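Local coordinates for putative hydrolase (Chloroflexus aurantiacus J-10-fl, PDB 3CMN), which is a putative hydrolase of largely helical build, probably a zincin-like metallopeptidase, captured here without a bound metal, at residues A[321-326]-A[356-361]; A[270-275]-A[281-286]; A[300-305]-A[311-316]. All coordinates share one frame; numbering follows the deposited sequence.

Contact 1. Residues A[321-326]-A[356-361]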
ATOM      1  N   GLU A 321       0.349  -5.818  13.081  1.00 54.38           N
ATOM      2  CA  GLU A 321       1.493  -5.145  13.695  1.00 53.61           C
ATOM      3  C   GLU A 321       1.901  -5.783  15.025  1.00 51.26           C
ATOM      4  O   GLU A 321       3.084  -5.892  15.335  1.00 49.85           O
ATOM      5  CB  GLU A 321       1.178  -3.661  13.906  1.00 55.58           C
ATOM      6  CG  GLU A 321       2.397  -2.763  13.715  1.00 58.36           C
ATOM      7  CD  GLU A 321       2.129  -1.316  14.060  1.00 59.64           C
ATOM      8  OE1 GLU A 321       1.113  -0.767  13.589  1.00 61.99           O
ATOM      9  OE2 GLU A 321       2.944  -0.723  14.793  1.00 60.78           O
ATOM     10  N   ALA A 322       0.905  -6.200  15.800  1.00 50.06           N
ATOM     11  CA  ALA A 322       1.122  -6.840  17.092  1.00 48.86           C
ATOM     12  C   ALA A 322       1.732  -8.208  16.849  1.00 48.14           C
ATOM     13  O   ALA A 322       2.481  -8.721  17.683  1.00 49.80           O
ATOM     14  CB  ALA A 322      -0.193  -6.976  17.839  1.00 50.05           C
ATOM     15  N   PHE A 323       1.405  -8.802  15.705  1.00 45.87           N
ATOM     16  CA  PHE A 323       1.966 -10.096  15.347  1.00 42.98           C
ATOM     17  C   PHE A 323       3.477  -9.901  15.275  1.00 41.34           C
ATOM     18  O   PHE A 323       4.235 -10.574  15.962  1.00 40.90           O
ATOM     19  CB  PHE A 323       1.441 -10.560  13.977  1.00 41.30           C
ATOM     20  CG  PHE A 323       2.235 -11.690  13.375  1.00 40.52           C
ATOM     21  CD1 PHE A 323       1.915 -13.016  13.652  1.00 40.29           C
ATOM     22  CD2 PHE A 323       3.354 -11.425  12.584  1.00 39.14           C
ATOM     23  CE1 PHE A 323       2.704 -14.059  13.154  1.00 38.31           C
ATOM     24  CE2 PHE A 323       4.143 -12.456  12.091  1.00 38.47           C
ATOM     25  CZ  PHE A 323       3.818 -13.774  12.376  1.00 38.78           C
ATOM     26  N   VAL A 324       3.897  -8.949  14.450  1.00 40.05           N
ATOM     27  CA  VAL A 324       5.311  -8.662  14.262  1.00 39.86           C
ATOM     28  C   VAL A 324       6.007  -8.153  15.523  1.00 40.78           C
ATOM     29  O   VAL A 324       7.158  -8.506  15.774  1.00 39.50           O
ATOM     30  CB  VAL A 324       5.518  -7.635  13.129  1.00 39.60           C
ATOM     31  CG1 VAL A 324       7.001  -7.402  12.900  1.00 40.08           C
ATOM     32  CG2 VAL A 324       4.872  -8.137  11.850  1.00 39.50           C
ATOM     33  N   ASN A 325       5.325  -7.317  16.306  1.00 42.17           N
ATOM     34  CA  ASN A 325       5.926  -6.794  17.529  1.00 42.39           C
ATOM     35  C   ASN A 325       6.114  -7.946  18.493  1.00 43.13           C
ATOM     36  O   ASN A 325       7.144  -8.065  19.154  1.00 44.13           O
ATOM     37  CB  ASN A 325       5.041  -5.718  18.164  1.00 43.27           C
ATOM     38  CG  ASN A 325       5.095  -4.396  17.416  1.00 43.74           C
ATOM     39  OD1 ASN A 325       6.145  -4.000  16.897  1.00 44.49           O
ATOM     40  ND2 ASN A 325       3.965  -3.695  17.371  1.00 43.89           N
ATOM     41  N   ALA A 326       5.109  -8.807  18.556  1.00 44.06           N
ATOM     42  CA  ALA A 326       5.161  -9.968  19.415  1.00 44.83           C
ATOM     43  C   ALA A 326       6.405 -10.796  19.093  1.00 46.40           C
ATOM     44  O   ALA A 326       7.349 -10.825  19.885  1.00 48.19           O
ATOM     45  CB  ALA A 326       3.913 -10.805  19.222  1.00 46.46           C
ATOM     46  N   GLY A 356       2.495 -16.962  18.538  1.00 50.47           N
ATOM     47  CA  GLY A 356       3.083 -18.183  19.063  1.00 49.17           C
ATOM     48  C   GLY A 356       3.045 -19.337  18.081  1.00 48.46           C
ATOM     49  O   GLY A 356       4.060 -19.998  17.856  1.00 48.84           O
ATOM     50  N   GLN A 357       1.871 -19.581  17.501  1.00 46.99           N
ATOM     51  CA  GLN A 357       1.687 -20.659  16.529  1.00 46.08           C
ATOM     52  C   GLN A 357       2.721 -20.535  15.414  1.00 43.95           C
ATOM     53  O   GLN A 357       3.313 -21.520  14.978  1.00 43.50           O
ATOM     54  CB  GLN A 357       0.283 -20.587  15.914  1.00 47.49           C
ATOM     55  CG  GLN A 357      -0.534 -21.870  16.033  1.00 51.86           C
ATOM     56  CD  GLN A 357      -1.820 -21.831  15.213  1.00 53.19           C
ATOM     57  OE1 GLN A 357      -1.790 -21.845  13.979  1.00 53.03           O
ATOM     58  NE2 GLN A 357      -2.956 -21.775  15.900  1.00 55.05           N
ATOM     59  N   TRP A 358       2.928 -19.307  14.953  1.00 41.08           N
ATOM     60  CA  TRP A 358       3.869 -19.048  13.876  1.00 39.31           C
ATOM     61  C   TRP A 358       5.317 -19.296  14.294  1.00 39.17           C
ATOM     62  O   TRP A 358       6.102 -19.873  13.533  1.00 38.00           O
ATOM     63  CB  TRP A 358       3.727 -17.603  13.395  1.00 35.07           C
ATOM     64  CG  TRP A 358       4.581 -17.289  12.209  1.00 29.97           C
ATOM     65  CD1 TRP A 358       4.279 -17.519  10.896  1.00 27.50           C
ATOM     66  CD2 TRP A 358       5.878 -16.670  12.224  1.00 28.21           C
ATOM     67  NE1 TRP A 358       5.304 -17.074  10.093  1.00 28.01           N
ATOM     68  CE2 TRP A 358       6.298 -16.549  10.880  1.00 26.37           C
ATOM     69  CE3 TRP A 358       6.724 -16.206  13.242  1.00 27.18           C
ATOM     70  CZ2 TRP A 358       7.521 -15.981  10.527  1.00 25.64           C
ATOM     71  CZ3 TRP A 358       7.945 -15.639  12.892  1.00 27.30           C
ATOM     72  CH2 TRP A 358       8.334 -15.531  11.541  1.00 27.12           C
ATOM     73  N   ILE A 359       5.669 -18.848  15.497  1.00 39.54           N
ATOM     74  CA  ILE A 359       7.028 -19.016  15.995  1.00 40.23           C
ATOM     75  C   ILE A 359       7.358 -20.501  16.079  1.00 40.82           C
ATOM     76  O   ILE A 359       8.439 -20.930  15.677  1.00 39.63           O
ATOM     77  CB  ILE A 359       7.203 -18.311  17.369  1.00 41.32           C
ATOM     78  CG1 ILE A 359       7.020 -16.800  17.178  1.00 41.08           C
ATOM     79  CG2 ILE A 359       8.587 -18.600  17.963  1.00 38.88           C
ATOM     80  CD1 ILE A 359       7.244 -15.973  18.429  1.00 44.03           C
ATOM     81  N   VAL A 360       6.403 -21.284  16.563  1.00 41.51           N
ATOM     82  CA  VAL A 360       6.585 -22.719  16.672  1.00 42.21           C
ATOM     83  C   VAL A 360       6.758 -23.333  15.279  1.00 42.42           C
ATOM     84  O   VAL A 360       7.713 -24.076  15.031  1.00 42.71           O
ATOM     85  CB  VAL A 360       5.377 -23.368  17.384  1.00 43.33           C
ATOM     86  CG1 VAL A 360       5.496 -24.875  17.366  1.00 44.57           C
ATOM     87  CG2 VAL A 360       5.302 -22.874  18.809  1.00 42.41           C
ATOM     88  N   ARG A 361       5.843 -23.014  14.368  1.00 41.65           N
ATOM     89  CA  ARG A 361       5.914 -23.545  13.010  1.00 40.00           C
ATOM     90  C   ARG A 361       7.237 -23.210  12.319  1.00 40.48           C
ATOM     91  O   ARG A 361       7.764 -24.029  11.562  1.00 39.72           O
ATOM     92  CB  ARG A 361       4.744 -23.023  12.166  1.00 40.25           C
ATOM     93  CG  ARG A 361       4.690 -23.597  10.745  1.00 40.27           C
ATOM     94  CD  ARG A 361       3.330 -23.356  10.086  1.00 40.58           C
ATOM     95  NE  ARG A 361       3.052 -21.947   9.812  1.00 41.02           N
ATOM     96  CZ  ARG A 361       3.427 -21.301   8.706  1.00 41.38           C
ATOM     97  NH1 ARG A 361       4.107 -21.923   7.744  1.00 38.52           N
ATOM     98  NH2 ARG A 361       3.113 -20.021   8.554  1.00 41.80           N
TER
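Phe323 and Trp358 carry this contact almost alone, an edge-to-face aromatic pair buried between two helices of the C-terminal part of the chain. Phe323 sits in the first turns of helix 319-331, and its benzyl group reaches across to helix 355-363. The CG atom lies opposite the backbone N (chi1 165°), which extends the ring away from its own helix and leads with the far edge. Phe323 CZ is the leading atom: it stands over one face of the indole, displaced to the rim of the ring system, 3.6 Å from Trp358 CD2. Phe323 CE1, next along the same edge, comes to 3.7 Å from Trp358 CB, a carbon that lies near the plane of the phenyl ring. The two planes are turned 75° to each other, and 5.1 Å separates the centroid of the phenyl ring from that of the five-membered indole ring. This is a T-shaped arrangement, in which the slightly positive C-H edge of one ring meets the electron-rich face of the other. One turn further on, Ala326 points its CB toward helix 355-363. The indole is also held from its polar side, because Trp358 NE1 donates a hydrogen bond to Asn345 O; that bond would help hold the rotation of the ring on which Phe323 rests. Pro347, in the loop before helix 349-353, touches both aromatic rings, Ile352 of helix 349-353 packs on Phe323, and Val327 of helix 319-331 adds to the packing on Trp358. Helix 319-331 thus meets helix 355-363 through Phe323 and the long helix 248-279 through Val324, which packs on Tyr267.

Contact 2. Residues A[270-275]-A[281-286]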
ATOM      1  N   HIS A 270       6.287  -1.696  11.549  1.00 43.67           N
ATOM      2  CA  HIS A 270       7.319  -2.033  12.510  1.00 42.52           C
ATOM      3  C   HIS A 270       8.628  -1.361  12.123  1.00 43.10           C
ATOM      4  O   HIS A 270       9.371  -0.874  12.976  1.00 43.38           O
ATOM      5  CB  HIS A 270       7.541  -3.541  12.566  1.00 41.84           C
ATOM      6  CG  HIS A 270       8.592  -3.943  13.547  1.00 41.04           C
ATOM      7  ND1 HIS A 270       8.346  -4.043  14.901  1.00 41.79           N
ATOM      8  CD2 HIS A 270       9.910  -4.204  13.382  1.00 39.66           C
ATOM      9  CE1 HIS A 270       9.468  -4.348  15.526  1.00 41.26           C
ATOM     10  NE2 HIS A 270      10.432  -4.449  14.628  1.00 40.97           N
ATOM     11  N   VAL A 271       8.919  -1.362  10.829  1.00 43.05           N
ATOM     12  CA  VAL A 271      10.130  -0.742  10.324  1.00 43.15           C
ATOM     13  C   VAL A 271      10.022   0.770  10.553  1.00 44.84           C
ATOM     14  O   VAL A 271      11.023   1.446  10.767  1.00 43.45           O
ATOM     15  CB  VAL A 271      10.314  -1.045   8.816  1.00 41.79           C
ATOM     16  CG1 VAL A 271      11.625  -0.469   8.321  1.00 41.78           C
ATOM     17  CG2 VAL A 271      10.279  -2.553   8.579  1.00 41.30           C
ATOM     18  N   MET A 272       8.798   1.291  10.514  1.00 47.17           N
ATOM     19  CA  MET A 272       8.568   2.714  10.739  1.00 49.86           C
ATOM     20  C   MET A 272       9.024   3.101  12.148  1.00 51.26           C
ATOM     21  O   MET A 272       9.758   4.074  12.330  1.00 51.15           O
ATOM     22  CB  MET A 272       7.080   3.046  10.560  1.00 50.88           C
ATOM     23  CG  MET A 272       6.651   3.205   9.103  1.00 52.21           C
ATOM     24  SD  MET A 272       7.750   4.333   8.215  1.00 53.48           S
ATOM     25  CE  MET A 272       7.465   5.888   9.154  1.00 52.22           C
ATOM     26  N   ASN A 273       8.587   2.327  13.135  1.00 51.95           N
ATOM     27  CA  ASN A 273       8.945   2.560  14.526  1.00 53.19           C
ATOM     28  C   ASN A 273      10.449   2.501  14.774  1.00 53.15           C
ATOM     29  O   ASN A 273      10.984   3.275  15.568  1.00 54.15           O
ATOM     30  CB  ASN A 273       8.269   1.522  15.413  1.00 54.32           C
ATOM     31  CG  ASN A 273       6.815   1.820  15.650  1.00 56.62           C
ATOM     32  OD1 ASN A 273       6.473   2.725  16.406  1.00 59.27           O
ATOM     33  ND2 ASN A 273       5.945   1.060  15.005  1.00 59.76           N
ATOM     34  N   ALA A 274      11.126   1.582  14.095  1.00 52.41           N
ATOM     35  CA  ALA A 274      12.561   1.402  14.269  1.00 50.86           C
ATOM     36  C   ALA A 274      13.454   2.353  13.472  1.00 50.08           C
ATOM     37  O   ALA A 274      14.566   2.656  13.898  1.00 50.16           O
ATOM     38  CB  ALA A 274      12.934  -0.042  13.949  1.00 50.95           C
ATOM     39  N   VAL A 275      12.994   2.821  12.319  1.00 49.16           N
ATOM     40  CA  VAL A 275      13.814   3.725  11.511  1.00 48.61           C
ATOM     41  C   VAL A 275      13.304   5.163  11.581  1.00 49.30           C
ATOM     42  O   VAL A 275      14.090   6.109  11.597  1.00 47.42           O
ATOM     43  CB  VAL A 275      13.845   3.284  10.017  1.00 48.30           C
ATOM     44  CG1 VAL A 275      14.759   4.203   9.206  1.00 46.78           C
ATOM     45  CG2 VAL A 275      14.322   1.849   9.909  1.00 46.38           C
ATOM     46  N   PRO A 281      11.362  13.812  15.240  1.00 47.44           N
ATOM     47  CA  PRO A 281      11.037  14.304  16.584  1.00 47.43           C
ATOM     48  C   PRO A 281       9.534  14.360  16.876  1.00 47.02           C
ATOM     49  O   PRO A 281       9.116  14.228  18.024  1.00 46.33           O
ATOM     50  CB  PRO A 281      11.715  15.682  16.633  1.00 47.28           C
ATOM     51  CG  PRO A 281      11.917  16.049  15.177  1.00 48.80           C
ATOM     52  CD  PRO A 281      12.273  14.740  14.548  1.00 47.34           C
ATOM     53  N   SER A 282       8.724  14.543  15.838  1.00 47.56           N
ATOM     54  CA  SER A 282       7.274  14.601  16.006  1.00 47.29           C
ATOM     55  C   SER A 282       6.631  13.242  15.755  1.00 47.34           C
ATOM     56  O   SER A 282       5.406  13.133  15.685  1.00 47.41           O
ATOM     57  CB  SER A 282       6.665  15.645  15.060  1.00 48.19           C
ATOM     58  OG  SER A 282       7.027  15.405  13.710  1.00 49.24           O
ATOM     59  N   PHE A 283       7.462  12.208  15.647  1.00 47.58           N
ATOM     60  CA  PHE A 283       6.991  10.850  15.390  1.00 48.89           C
ATOM     61  C   PHE A 283       5.756  10.444  16.192  1.00 49.75           C
ATOM     62  O   PHE A 283       4.750  10.021  15.620  1.00 49.53           O
ATOM     63  CB  PHE A 283       8.103   9.835  15.659  1.00 50.01           C
ATOM     64  CG  PHE A 283       7.816   8.465  15.100  1.00 51.57           C
ATOM     65  CD1 PHE A 283       8.083   8.178  13.760  1.00 52.32           C
ATOM     66  CD2 PHE A 283       7.257   7.469  15.900  1.00 51.98           C
ATOM     67  CE1 PHE A 283       7.801   6.918  13.222  1.00 52.48           C
ATOM     68  CE2 PHE A 283       6.967   6.204  15.377  1.00 52.34           C
ATOM     69  CZ  PHE A 283       7.242   5.930  14.036  1.00 52.48           C
ATOM     70  N   ASN A 284       5.833  10.553  17.513  1.00 51.04           N
ATOM     71  CA  ASN A 284       4.698  10.180  18.345  1.00 52.33           C
ATOM     72  C   ASN A 284       3.489  11.007  17.938  1.00 51.75           C
ATOM     73  O   ASN A 284       2.386  10.469  17.800  1.00 51.62           O
ATOM     74  CB  ASN A 284       5.023  10.388  19.826  1.00 54.68           C
ATOM     75  CG  ASN A 284       6.110   9.443  20.322  1.00 57.46           C
ATOM     76  OD1 ASN A 284       5.980   8.222  20.227  1.00 59.03           O
ATOM     77  ND2 ASN A 284       7.191  10.006  20.850  1.00 60.03           N
ATOM     78  N   GLN A 285       3.704  12.305  17.726  1.00 50.73           N
ATOM     79  CA  GLN A 285       2.639  13.218  17.319  1.00 50.21           C
ATOM     80  C   GLN A 285       1.914  12.719  16.065  1.00 49.28           C
ATOM     81  O   GLN A 285       0.679  12.632  16.036  1.00 49.14           O
ATOM     82  CB  GLN A 285       3.217  14.610  17.027  1.00 50.80           C
ATOM     83  CG  GLN A 285       3.455  15.501  18.252  1.00 53.28           C
ATOM     84  CD  GLN A 285       4.557  14.993  19.168  1.00 53.80           C
ATOM     85  OE1 GLN A 285       5.676  14.742  18.728  1.00 52.92           O
ATOM     86  NE2 GLN A 285       4.242  14.849  20.454  1.00 54.08           N
ATOM     87  N   ILE A 286       2.695  12.401  15.035  1.00 48.09           N
ATOM     88  CA  ILE A 286       2.155  11.933  13.760  1.00 46.97           C
ATOM     89  C   ILE A 286       1.349  10.654  13.914  1.00 47.67           C
ATOM     90  O   ILE A 286       0.177  10.604  13.536  1.00 45.80           O
ATOM     91  CB  ILE A 286       3.287  11.702  12.722  1.00 44.70           C
ATOM     92  CG1 ILE A 286       4.065  12.999  12.502  1.00 42.57           C
ATOM     93  CG2 ILE A 286       2.702  11.231  11.399  1.00 42.53           C
ATOM     94  CD1 ILE A 286       5.295  12.826  11.651  1.00 41.30           C
TER
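A single aromatic side chain wedged against a helix backbone makes this contact: Phe283, in the first turn of helix 283-307, is driven into the flank of Met272 and Asn273 near the end of helix 248-279. The two helices follow one another with only a short connection, so the ring lies in the angle between them. CG of Phe283 stands opposite its backbone N (chi1 -166°), which sends the ring straight out to the preceding helix. Its far end meets backbone first. Phe283 CZ is 3.6 Å from Met272 O, which approaches the ring obliquely, and 3.8 Å from Asn273 CA. The helix widens into a pi-type turn just here, from Met272 to Val275. On the CE2 side, Asn273 OD1 sits at the ring edge, near its plane and 3.7 Å from Phe283 CE2, with amide and ring planes 67° apart; an amide oxygen beside aromatic C-H groups is probably mildly favourable, though this remains packing. Beyond CE1 lies the Met272 methyl, with Met272 CE 4.2 Å from Phe283 CE1. An alanine in place of Phe283 is likely to open a gap at the helix junction, leaving the Met272 methyl and the Asn273 amide without the ring they pack on. Just ahead of the helix, Ser282 OG hydrogen-bonds Asp176 OD2. That bond, together with Met272 and Ile286 packing on Trp180, sets both helices against helix 174-193, while Val275 meets Leu58 of helix 41-63.

Contact 3. Residues A[300-305]-A[311-316]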
ATOM      1  N   LEU A 300     -10.609   2.011   2.191  1.00 36.60           N
ATOM      2  CA  LEU A 300     -10.599   2.277   0.760  1.00 36.74           C
ATOM      3  C   LEU A 300      -9.804   1.215  -0.001  1.00 35.95           C
ATOM      4  O   LEU A 300     -10.123   0.891  -1.145  1.00 35.55           O
ATOM      5  CB  LEU A 300     -10.028   3.673   0.486  1.00 37.73           C
ATOM      6  CG  LEU A 300     -10.776   4.880   1.085  1.00 38.29           C
ATOM      7  CD1 LEU A 300      -9.934   6.132   0.882  1.00 37.97           C
ATOM      8  CD2 LEU A 300     -12.158   5.054   0.439  1.00 36.80           C
ATOM      9  N   ASP A 301      -8.765   0.672   0.627  1.00 35.77           N
ATOM     10  CA  ASP A 301      -7.974  -0.372  -0.016  1.00 35.27           C
ATOM     11  C   ASP A 301      -8.860  -1.611  -0.165  1.00 34.36           C
ATOM     12  O   ASP A 301      -8.814  -2.326  -1.161  1.00 32.90           O
ATOM     13  CB  ASP A 301      -6.734  -0.696   0.814  1.00 34.34           C
ATOM     14  CG  ASP A 301      -5.750  -1.570   0.068  1.00 34.69           C
ATOM     15  OD1 ASP A 301      -5.735  -1.538  -1.185  1.00 33.74           O
ATOM     16  OD2 ASP A 301      -4.973  -2.281   0.736  1.00 35.62           O
ATOM     17  N   GLN A 302      -9.683  -1.844   0.840  1.00 34.23           N
ATOM     18  CA  GLN A 302     -10.599  -2.964   0.822  1.00 36.73           C
ATOM     19  C   GLN A 302     -11.676  -2.740  -0.247  1.00 37.88           C
ATOM     20  O   GLN A 302     -12.024  -3.656  -1.005  1.00 37.88           O
ATOM     21  CB  GLN A 302     -11.246  -3.089   2.186  1.00 38.35           C
ATOM     22  CG  GLN A 302     -12.195  -4.238   2.291  1.00 41.62           C
ATOM     23  CD  GLN A 302     -12.806  -4.306   3.658  1.00 42.45           C
ATOM     24  OE1 GLN A 302     -14.024  -4.313   3.799  1.00 44.41           O
ATOM     25  NE2 GLN A 302     -11.964  -4.345   4.682  1.00 42.94           N
ATOM     26  N   MET A 303     -12.198  -1.511  -0.282  1.00 37.61           N
ATOM     27  CA  MET A 303     -13.217  -1.092  -1.242  1.00 37.32           C
ATOM     28  C   MET A 303     -12.777  -1.435  -2.660  1.00 37.70           C
ATOM     29  O   MET A 303     -13.578  -1.920  -3.464  1.00 39.12           O
ATOM     30  CB  MET A 303     -13.456   0.426  -1.120  1.00 37.31           C
ATOM     31  CG  MET A 303     -14.475   1.053  -2.101  1.00 35.12           C
ATOM     32  SD  MET A 303     -13.987   1.266  -3.848  1.00 33.22           S
ATOM     33  CE  MET A 303     -12.915   2.679  -3.759  1.00 35.36           C
ATOM     34  N   VAL A 304     -11.507  -1.182  -2.967  1.00 37.26           N
ATOM     35  CA  VAL A 304     -10.982  -1.471  -4.298  1.00 38.63           C
ATOM     36  C   VAL A 304     -11.005  -2.974  -4.592  1.00 38.76           C
ATOM     37  O   VAL A 304     -11.219  -3.377  -5.730  1.00 38.38           O
ATOM     38  CB  VAL A 304      -9.534  -0.941  -4.473  1.00 38.87           C
ATOM     39  CG1 VAL A 304      -9.111  -1.061  -5.920  1.00 37.69           C
ATOM     40  CG2 VAL A 304      -9.447   0.503  -4.031  1.00 39.09           C
ATOM     41  N   PHE A 305     -10.780  -3.804  -3.575  1.00 39.69           N
ATOM     42  CA  PHE A 305     -10.816  -5.251  -3.784  1.00 40.67           C
ATOM     43  C   PHE A 305     -12.232  -5.697  -4.144  1.00 40.83           C
ATOM     44  O   PHE A 305     -12.438  -6.406  -5.129  1.00 41.23           O
ATOM     45  CB  PHE A 305     -10.348  -6.016  -2.536  1.00 39.84           C
ATOM     46  CG  PHE A 305      -8.848  -6.084  -2.382  1.00 41.22           C
ATOM     47  CD1 PHE A 305      -8.155  -5.094  -1.692  1.00 42.54           C
ATOM     48  CD2 PHE A 305      -8.125  -7.144  -2.931  1.00 42.16           C
ATOM     49  CE1 PHE A 305      -6.761  -5.157  -1.552  1.00 43.56           C
ATOM     50  CE2 PHE A 305      -6.735  -7.216  -2.796  1.00 41.91           C
ATOM     51  CZ  PHE A 305      -6.055  -6.221  -2.106  1.00 42.82           C
ATOM     52  N   ASP A 311     -14.508  -9.913  -2.631  1.00 51.96           N
ATOM     53  CA  ASP A 311     -15.309  -9.514  -1.482  1.00 53.21           C
ATOM     54  C   ASP A 311     -14.738  -9.978  -0.156  1.00 52.91           C
ATOM     55  O   ASP A 311     -15.443 -10.569   0.665  1.00 54.42           O
ATOM     56  CB  ASP A 311     -16.742 -10.023  -1.640  1.00 55.02           C
ATOM     57  CG  ASP A 311     -17.716  -9.314  -0.709  1.00 57.66           C
ATOM     58  OD1 ASP A 311     -17.990  -9.834   0.396  1.00 59.46           O
ATOM     59  OD2 ASP A 311     -18.192  -8.218  -1.078  1.00 58.66           O
ATOM     60  N   LEU A 312     -13.458  -9.693   0.053  1.00 51.54           N
ATOM     61  CA  LEU A 312     -12.775 -10.058   1.283  1.00 50.59           C
ATOM     62  C   LEU A 312     -12.860  -8.911   2.284  1.00 50.85           C
ATOM     63  O   LEU A 312     -13.475  -7.883   2.005  1.00 50.02           O
ATOM     64  CB  LEU A 312     -11.317 -10.392   0.980  1.00 49.23           C
ATOM     65  CG  LEU A 312     -10.594  -9.465  -0.001  1.00 48.13           C
ATOM     66  CD1 LEU A 312     -10.322  -8.096   0.614  1.00 45.94           C
ATOM     67  CD2 LEU A 312      -9.307 -10.138  -0.399  1.00 47.66           C
ATOM     68  N   LYS A 313     -12.254  -9.098   3.445  1.00 51.66           N
ATOM     69  CA  LYS A 313     -12.266  -8.065   4.468  1.00 52.66           C
ATOM     70  C   LYS A 313     -10.884  -7.886   5.083  1.00 53.93           C
ATOM     71  O   LYS A 313     -10.357  -8.818   5.674  1.00 55.11           O
ATOM     72  CB  LYS A 313     -13.297  -8.394   5.547  1.00 20.00           C
ATOM     73  CG  LYS A 313     -13.380  -7.364   6.660  1.00 20.00           C
ATOM     74  CD  LYS A 313     -14.422  -7.755   7.695  1.00 20.00           C
ATOM     75  CE  LYS A 313     -14.515  -6.719   8.803  1.00 20.00           C
ATOM     76  NZ  LYS A 313     -15.547  -7.078   9.814  1.00 20.00           N
ATOM     77  N   LEU A 314     -10.309  -6.713   4.892  1.00 54.48           N
ATOM     78  CA  LEU A 314      -8.993  -6.427   5.472  1.00 55.14           C
ATOM     79  C   LEU A 314      -9.055  -6.335   6.999  1.00 55.40           C
ATOM     80  O   LEU A 314     -10.163  -6.193   7.543  1.00 55.82           O
ATOM     81  CB  LEU A 314      -8.420  -5.127   4.899  1.00 54.00           C
ATOM     82  CG  LEU A 314      -8.202  -5.084   3.384  1.00 54.12           C
ATOM     83  CD1 LEU A 314      -7.639  -3.736   2.959  1.00 20.00           C
ATOM     84  CD2 LEU A 314      -7.280  -6.211   2.944  1.00 20.00           C
ATOM     85  N   ALA A 315      -7.932  -6.422   7.675  1.00 56.29           N
ATOM     86  CA  ALA A 315      -7.935  -6.339   9.127  1.00 57.10           C
ATOM     87  C   ALA A 315      -7.560  -4.943   9.603  1.00 57.55           C
ATOM     88  O   ALA A 315      -6.711  -4.270   9.013  1.00 57.03           O
ATOM     89  CB  ALA A 315      -6.991  -7.373   9.718  1.00 57.98           C
ATOM     90  N   GLN A 316      -8.209  -4.506  10.688  1.00 58.69           N
ATOM     91  CA  GLN A 316      -8.001  -3.186  11.281  1.00 60.10           C
ATOM     92  C   GLN A 316      -6.560  -2.698  11.233  1.00 60.93           C
ATOM     93  O   GLN A 316      -6.133  -2.060  10.271  1.00 61.22           O
ATOM     94  CB  GLN A 316      -8.489  -3.193  12.727  1.00 59.14           C
TER
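Leu312 and Leu314 press on one side of a helix that the chain has just left: after helix 283-307 ends, the backbone turns round and runs back along it as an extended, irregular segment, roughly antiparallel to residues 300-305. Walking along that segment, Asp311 begins the return; its CB points away from the helix, and its OD2 forms a salt bridge with Arg306 NH1. Leu312 follows, its CG in the crowded position between backbone N and carbonyl carbon (chi1 42°). That torsion swings its methyls over to Phe305: Leu312 CD1 comes obliquely onto the ring, 3.8 Å from Phe305 CB, and Leu312 CD2 lies 4.1 Å from Phe305 CD2. Phe254 and Ile257 of helix 248-279 pack on Leu312 as well, so that this buried leucine joins the returning segment to two helices. Lys313 points the other way with a fully extended chain, and only its base takes part, Lys313 CG standing 3.9 Å from Gln302 NE2. Leu314 turns back to the helix. Leu314 CD1 lies against the helix backbone, 3.5 Å from Gln302 N, and alongside the Asp301 side chain, 3.8 Å from Asp301 OD2, whose hydrogen bond is made with Ser145 OG. Gln302 and Leu314 run past each other in opposite directions: the glutamine is extended (chi1 -179°) out along the returning backbone, and Gln302 CB lies 3.7 Å from Leu314 CD1. As modelled, Gln302 OE1 accepts from Arg306 NH2, but Gln302 NE2 lies 2.9 Å from Leu314 N, donor against donor, so which end of the amide is O and which is N remains doubtful.

Overall arrangement
Contacts 2, 3 and 1 close one after another along the chain. Contacts 2 and 3 share helix 283-307, one near its start and the other near its end; their centres are 25 Å apart and their nearest atoms about 12 Å. Contacts 1 and 2 touch directly, through a probable hydrogen bond of 3.0 Å between Asn325 OD1 and His270 ND1, although their centres are 22 Å apart. Contact 3 stays about 8 Å, nearest atoms, from contact 1. Contact 2 reaches the presumed active site: the Met272 side chain touches an HExxH pattern (His184, Glu185, His188), metal-free here; as in zincins, the two histidines would probably bind zinc and the glutamate act as catalytic base.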